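Local coordinates for protein putative xanthine dehydrogenase YAGS fad-binding subunit (Escherichia coli, PDB 5G5G) that probably serves as the molybdenum-cofactor-binding catalytic subunit of a periplasmic aldehyde oxidase of the xanthine dehydrogenase family, oxidising aldehydes to carboxylic acids, at residues A86-L100 and L246-A258. Residues are numbered along the deposited sequence; the frame is centred on the assembly and turned at random. Where two conformers were deposited one is given.
Sequences AGVLGKGDKNTARLL and LFLRSDALLAALA. Unlike the reference sequence in segment 86-100: Val88 (reference Ala). With MOS (dioxothiomolybdenum(VI) ion), chain Z.
Asn95 reaches from the loop 86-100 to the chain just ahead of helix 250-262, its ND2 donating to Leu248 O at 2.8 Å (N-H...O 161°). The acceptor lies nearly in the amide plane and the donor in the carbonyl plane; a carbonyl partner selects ND2 over OD1, fixing the amide against a 180° flip. Two waters link this amide to Arg249: one binds Arg249 NH1 and, weakly, Asn95 ND2, near Lys94 O; the other binds ND2 and, weakly, Arg249 NH2, near Ala97 O. Bent at chi2 and chi3, the Arg249 chain turns its guanidinium back to the loop, its plane 80° from the Asn95 amide. Beside it, Leu99 sets CD1 against Leu248 CD2 (3.7 Å), CD2 near Arg249 NH2 (3.7 Å) and CB on Leu253 CD2 (3.9 Å). Lys94 crosses Phe247 at about a right angle, Lys94 CB 3.4 Å from Phe247 CD1; Lys94 O lies over one ring face, offset toward the rim, and Leu246 CB over the centre of the other. Leu246 also lines the molybdenum pocket. Farther along the helix, Ala86 meets Leu257, Leu89 sets CD1 on Leu253 CD2 and CD2 on Leu257 CD2, and Leu100 touches Leu253, Leu254 and Leu257. The contact thus joins hammerhead loop to cofactor-binding helix, which also packs on strands 111-117 (Ser250, Leu254) and 194-200 (Ala252, Ala255); helix 213-224 meets both segments (Lys94 on Asp219, Leu253 on Thr223).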
loop_
_atom_site.group_PDB
_atom_site.type_symbol
_atom_site.label_atom_id
_atom_site.label_comp_id
_atom_site.label_asym_id
_atom_site.label_seq_id
_atom_site.Cartn_x
_atom_site.Cartn_y
_atom_site.Cartn_z
ATOM N N ALA C 86 -24.391 21.400 9.885
ATOM C CA ALA C 86 -23.965 21.635 8.503
ATOM C C ALA C 86 -25.123 22.074 7.556
ATOM O O ALA C 86 -24.846 22.597 6.484
ATOM C CB ALA C 86 -23.264 20.406 7.944
ATOM N N GLY C 87 -26.373 21.846 7.953
ATOM C CA GLY C 87 -27.541 22.158 7.113
ATOM C C GLY C 87 -27.881 20.975 6.214
ATOM O O GLY C 87 -27.127 20.028 6.120
ATOM N N VAL C 88 -29.017 21.047 5.532
ATOM C CA VAL C 88 -29.427 19.930 4.669
ATOM C C VAL C 88 -28.397 19.775 3.541
ATOM O O VAL C 88 -27.939 20.753 2.975
ATOM C CB VAL C 88 -30.864 20.113 4.119
ATOM C CG1 VAL C 88 -31.820 20.427 5.258
ATOM C CG2 VAL C 88 -30.898 21.203 3.060
ATOM N N LEU C 89 -28.021 18.547 3.267
ATOM C CA LEU C 89 -27.074 18.256 2.220
ATOM C C LEU C 89 -27.732 17.415 1.149
ATOM O O LEU C 89 -28.685 16.711 1.418
ATOM C CB LEU C 89 -25.866 17.503 2.771
ATOM C CG LEU C 89 -25.095 18.251 3.837
ATOM C CD1 LEU C 89 -23.973 17.358 4.373
ATOM C CD2 LEU C 89 -24.527 19.540 3.281
ATOM N N GLY C 90 -27.219 17.513 -0.067
ATOM C CA GLY C 90 -27.550 16.545 -1.096
ATOM C C GLY C 90 -26.677 15.307 -0.972
ATOM O O GLY C 90 -25.905 15.163 -0.045
ATOM N N LYS C 91 -26.794 14.410 -1.953
ATOM C CA LYS C 91 -25.931 13.261 -2.035
ATOM C C LYS C 91 -25.504 13.073 -3.488
ATOM O O LYS C 91 -26.327 13.140 -4.407
ATOM C CB LYS C 91 -26.594 12.016 -1.512
ATOM C CG LYS C 91 -25.655 10.818 -1.462
ATOM C CD LYS C 91 -25.723 10.138 -0.108
ATOM C CE LYS C 91 -25.580 8.648 -0.142
ATOM N NZ LYS C 91 -26.585 8.004 -1.059
ATOM N N GLY C 92 -24.212 12.867 -3.667
ATOM C CA GLY C 92 -23.672 12.694 -4.987
ATOM C C GLY C 92 -24.105 11.368 -5.554
ATOM O O GLY C 92 -24.344 10.409 -4.821
ATOM N N ASP C 93 -24.167 11.292 -6.882
ATOM C CA ASP C 93 -24.598 10.055 -7.552
ATOM C C ASP C 93 -23.647 8.845 -7.411
ATOM O O ASP C 93 -24.050 7.712 -7.639
ATOM C CB ASP C 93 -24.841 10.354 -9.035
ATOM C CG ASP C 93 -26.102 11.207 -9.259
ATOM O OD1 ASP C 93 -26.866 11.501 -8.295
ATOM O OD2 ASP C 93 -26.326 11.576 -10.417
ATOM N N LYS C 94 -22.411 9.086 -7.006
ATOM C CA LYS C 94 -21.431 8.026 -6.884
ATOM C C LYS C 94 -21.119 7.710 -5.422
ATOM O O LYS C 94 -20.139 7.003 -5.140
ATOM C CB LYS C 94 -20.146 8.441 -7.575
ATOM C CG LYS C 94 -20.257 8.842 -9.031
ATOM C CD LYS C 94 -20.337 7.656 -9.917
ATOM C CE LYS C 94 -20.011 8.033 -11.383
ATOM N NZ LYS C 94 -20.951 9.016 -11.927
ATOM N N ASN C 95 -21.897 8.262 -4.499
ATOM C CA ASN C 95 -21.776 7.932 -3.062
ATOM C C ASN C 95 -22.953 7.101 -2.631
ATOM O O ASN C 95 -24.063 7.567 -2.742
ATOM C CB ASN C 95 -21.708 9.206 -2.214
ATOM C CG ASN C 95 -20.441 10.015 -2.471
ATOM O OD1 ASN C 95 -20.542 11.142 -2.909
ATOM N ND2 ASN C 95 -19.249 9.439 -2.221
ATOM N N THR C 96 -22.735 5.873 -2.191
ATOM C CA THR C 96 -23.793 5.064 -1.617
ATOM C C THR C 96 -23.942 5.452 -0.144
ATOM O O THR C 96 -24.988 5.962 0.232
ATOM C CB THR C 96 -23.522 3.554 -1.726
ATOM O OG1 THR C 96 -23.386 3.236 -3.112
ATOM C CG2 THR C 96 -24.629 2.738 -1.121
ATOM N N ALA C 97 -22.910 5.221 0.660
ATOM C CA ALA C 97 -22.912 5.740 2.013
ATOM C C ALA C 97 -22.852 7.263 2.008
ATOM O O ALA C 97 -22.114 7.904 1.242
ATOM C CB ALA C 97 -21.705 5.199 2.776
ATOM N N ARG C 98 -23.568 7.883 2.938
ATOM C CA ARG C 98 -23.405 9.313 3.122
ATOM C C ARG C 98 -22.010 9.620 3.569
ATOM O O ARG C 98 -21.432 8.916 4.378
ATOM C CB ARG C 98 -24.366 9.818 4.186
ATOM C CG ARG C 98 -25.824 9.824 3.738
ATOM C CD ARG C 98 -26.752 10.559 4.733
ATOM N NE ARG C 98 -28.093 10.535 4.135
ATOM C CZ ARG C 98 -28.512 11.296 3.087
ATOM N NH1 ARG C 98 -27.751 12.244 2.530
ATOM N NH2 ARG C 98 -29.742 11.128 2.589
ATOM N N LEU C 99 -21.485 10.742 3.094
ATOM C CA LEU C 99 -20.117 11.162 3.473
ATOM C C LEU C 99 -20.104 11.820 4.874
ATOM O O LEU C 99 -19.057 11.877 5.502
ATOM C CB LEU C 99 -19.525 12.112 2.460
ATOM C CG LEU C 99 -19.347 11.475 1.078
ATOM C CD1 LEU C 99 -18.830 12.532 0.135
ATOM C CD2 LEU C 99 -18.390 10.304 1.163
ATOM N N LEU C 100 -21.243 12.280 5.350
ATOM C CA LEU C 100 -21.340 12.787 6.728
ATOM C C LEU C 100 -22.533 12.077 7.359
ATOM O O LEU C 100 -23.699 12.285 6.913
ATOM C CB LEU C 100 -21.544 14.290 6.730
ATOM C CG LEU C 100 -21.750 14.944 8.087
ATOM C CD1 LEU C 100 -20.575 14.670 9.028
ATOM C CD2 LEU C 100 -21.826 16.444 7.885
ATOM N N LEU C 246 -11.768 7.662 -7.290
ATOM C CA LEU C 246 -12.717 7.974 -8.332
ATOM C C LEU C 246 -13.814 8.894 -7.925
ATOM O O LEU C 246 -14.378 9.560 -8.776
ATOM C CB LEU C 246 -13.437 6.703 -8.842
ATOM C CG LEU C 246 -12.608 5.763 -9.690
ATOM C CD1 LEU C 246 -13.283 4.419 -9.752
ATOM C CD2 LEU C 246 -12.389 6.357 -11.061
ATOM N N PHE C 247 -14.193 8.872 -6.630
ATOM C CA PHE C 247 -15.372 9.536 -6.175
ATOM C C PHE C 247 -15.062 10.553 -5.076
ATOM O O PHE C 247 -14.068 10.453 -4.343
ATOM C CB PHE C 247 -16.333 8.482 -5.615
ATOM C CG PHE C 247 -16.432 7.256 -6.472
ATOM C CD1 PHE C 247 -16.886 7.359 -7.758
ATOM C CD2 PHE C 247 -16.020 6.002 -5.980
ATOM C CE1 PHE C 247 -16.973 6.230 -8.576
ATOM C CE2 PHE C 247 -16.101 4.885 -6.803
ATOM C CZ PHE C 247 -16.568 5.001 -8.091
ATOM N N LEU C 248 -15.971 11.467 -4.892
ATOM C CA LEU C 248 -15.967 12.341 -3.695
ATOM C C LEU C 248 -15.919 11.543 -2.384
ATOM O O LEU C 248 -16.763 10.634 -2.169
ATOM C CB LEU C 248 -17.233 13.183 -3.713
ATOM C CG LEU C 248 -17.231 14.398 -2.785
ATOM C CD1 LEU C 248 -16.295 15.431 -3.395
ATOM C CD2 LEU C 248 -18.648 14.903 -2.695
ATOM N N ARG C 249 -14.976 11.907 -1.488
ATOM C CA ARG C 249 -14.882 11.291 -0.170
ATOM C C ARG C 249 -15.036 12.377 0.948
ATOM O O ARG C 249 -15.175 13.568 0.660
ATOM C CB ARG C 249 -13.552 10.571 -0.049
ATOM C CG ARG C 249 -13.328 9.493 -1.107
ATOM C CD ARG C 249 -13.394 8.052 -0.548
ATOM N NE ARG C 249 -14.703 7.762 -0.026
ATOM C CZ ARG C 249 -15.749 7.334 -0.733
ATOM N NH1 ARG C 249 -15.653 7.119 -2.041
ATOM N NH2 ARG C 249 -16.906 7.132 -0.131
ATOM N N SER C 250 -15.023 11.921 2.202
ATOM C CA SER C 250 -15.369 12.747 3.351
ATOM C C SER C 250 -14.416 13.952 3.506
ATOM O O SER C 250 -14.819 15.000 4.020
ATOM C CB SER C 250 -15.380 11.898 4.613
ATOM O OG SER C 250 -14.112 11.291 4.855
ATOM N N ASP C 251 -13.148 13.779 3.106
ATOM C CA ASP C 251 -12.174 14.907 3.221
ATOM C C ASP C 251 -12.623 16.183 2.457
ATOM O O ASP C 251 -12.460 17.313 2.931
ATOM C CB ASP C 251 -10.784 14.501 2.731
ATOM C CG ASP C 251 -10.785 14.046 1.261
ATOM O OD1 ASP C 251 -11.596 13.147 0.930
ATOM O OD2 ASP C 251 -9.994 14.613 0.448
ATOM N N ALA C 252 -13.075 15.983 1.230
ATOM C CA ALA C 252 -13.499 17.050 0.340
ATOM C C ALA C 252 -14.757 17.751 0.872
ATOM O O ALA C 252 -14.834 18.985 0.931
ATOM C CB ALA C 252 -13.740 16.455 -1.033
ATOM N N LEU C 253 -15.777 16.966 1.184
ATOM C CA LEU C 253 -16.979 17.509 1.745
ATOM C C LEU C 253 -16.687 18.286 3.019
ATOM O O LEU C 253 -17.114 19.444 3.167
ATOM C CB LEU C 253 -18.014 16.434 2.029
ATOM C CG LEU C 253 -19.290 16.993 2.666
ATOM C CD1 LEU C 253 -19.962 18.031 1.797
ATOM C CD2 LEU C 253 -20.272 15.891 2.979
ATOM N N LEU C 254 -15.935 17.667 3.927
ATOM C CA LEU C 254 -15.759 18.302 5.253
ATOM C C LEU C 254 -14.885 19.539 5.131
ATOM O O LEU C 254 -15.152 20.567 5.813
ATOM C CB LEU C 254 -15.238 17.306 6.275
ATOM C CG LEU C 254 -16.373 16.342 6.700
ATOM C CD1 LEU C 254 -15.777 15.189 7.431
ATOM C CD2 LEU C 254 -17.360 16.980 7.630
ATOM N N ALA C 255 -13.859 19.509 4.279
ATOM C CA ALA C 255 -13.051 20.713 4.063
ATOM C C ALA C 255 -13.917 21.871 3.621
ATOM O O ALA C 255 -13.818 23.002 4.139
ATOM C CB ALA C 255 -11.936 20.461 3.046
ATOM N N ALA C 256 -14.776 21.591 2.650
ATOM C CA ALA C 256 -15.663 22.587 2.075
ATOM C C ALA C 256 -16.659 23.160 3.100
ATOM O O ALA C 256 -16.803 24.389 3.255
ATOM C CB ALA C 256 -16.406 22.011 0.882
ATOM N N LEU C 257 -17.330 22.266 3.826
ATOM C CA LEU C 257 -18.229 22.723 4.887
ATOM C C LEU C 257 -17.529 23.565 5.944
ATOM O O LEU C 257 -18.041 24.604 6.380
ATOM C CB LEU C 257 -18.888 21.527 5.570
ATOM C CG LEU C 257 -19.859 20.794 4.659
ATOM C CD1 LEU C 257 -20.324 19.539 5.378
ATOM C CD2 LEU C 257 -21.038 21.681 4.328
ATOM N N ALA C 258 -16.370 23.084 6.378
ATOM C CA ALA C 258 -15.611 23.770 7.407
ATOM C C ALA C 258 -15.160 25.164 7.012
ATOM O O ALA C 258 -15.285 26.126 7.797
ATOM C CB ALA C 258 -14.401 22.922 7.827
HETATM MO MO MOS Z . -9.798 2.111 -11.815
HETATM S S MOS Z . -10.958 0.755 -10.337
HETATM O O1 MOS Z . -10.135 3.647 -10.965
HETATM O O2 MOS Z . -11.551 1.794 -12.917
HETATM O O HOH W 1 -18.262 6.404 -3.103
HETATM O O HOH W 2 -19.902 7.062 -0.316
#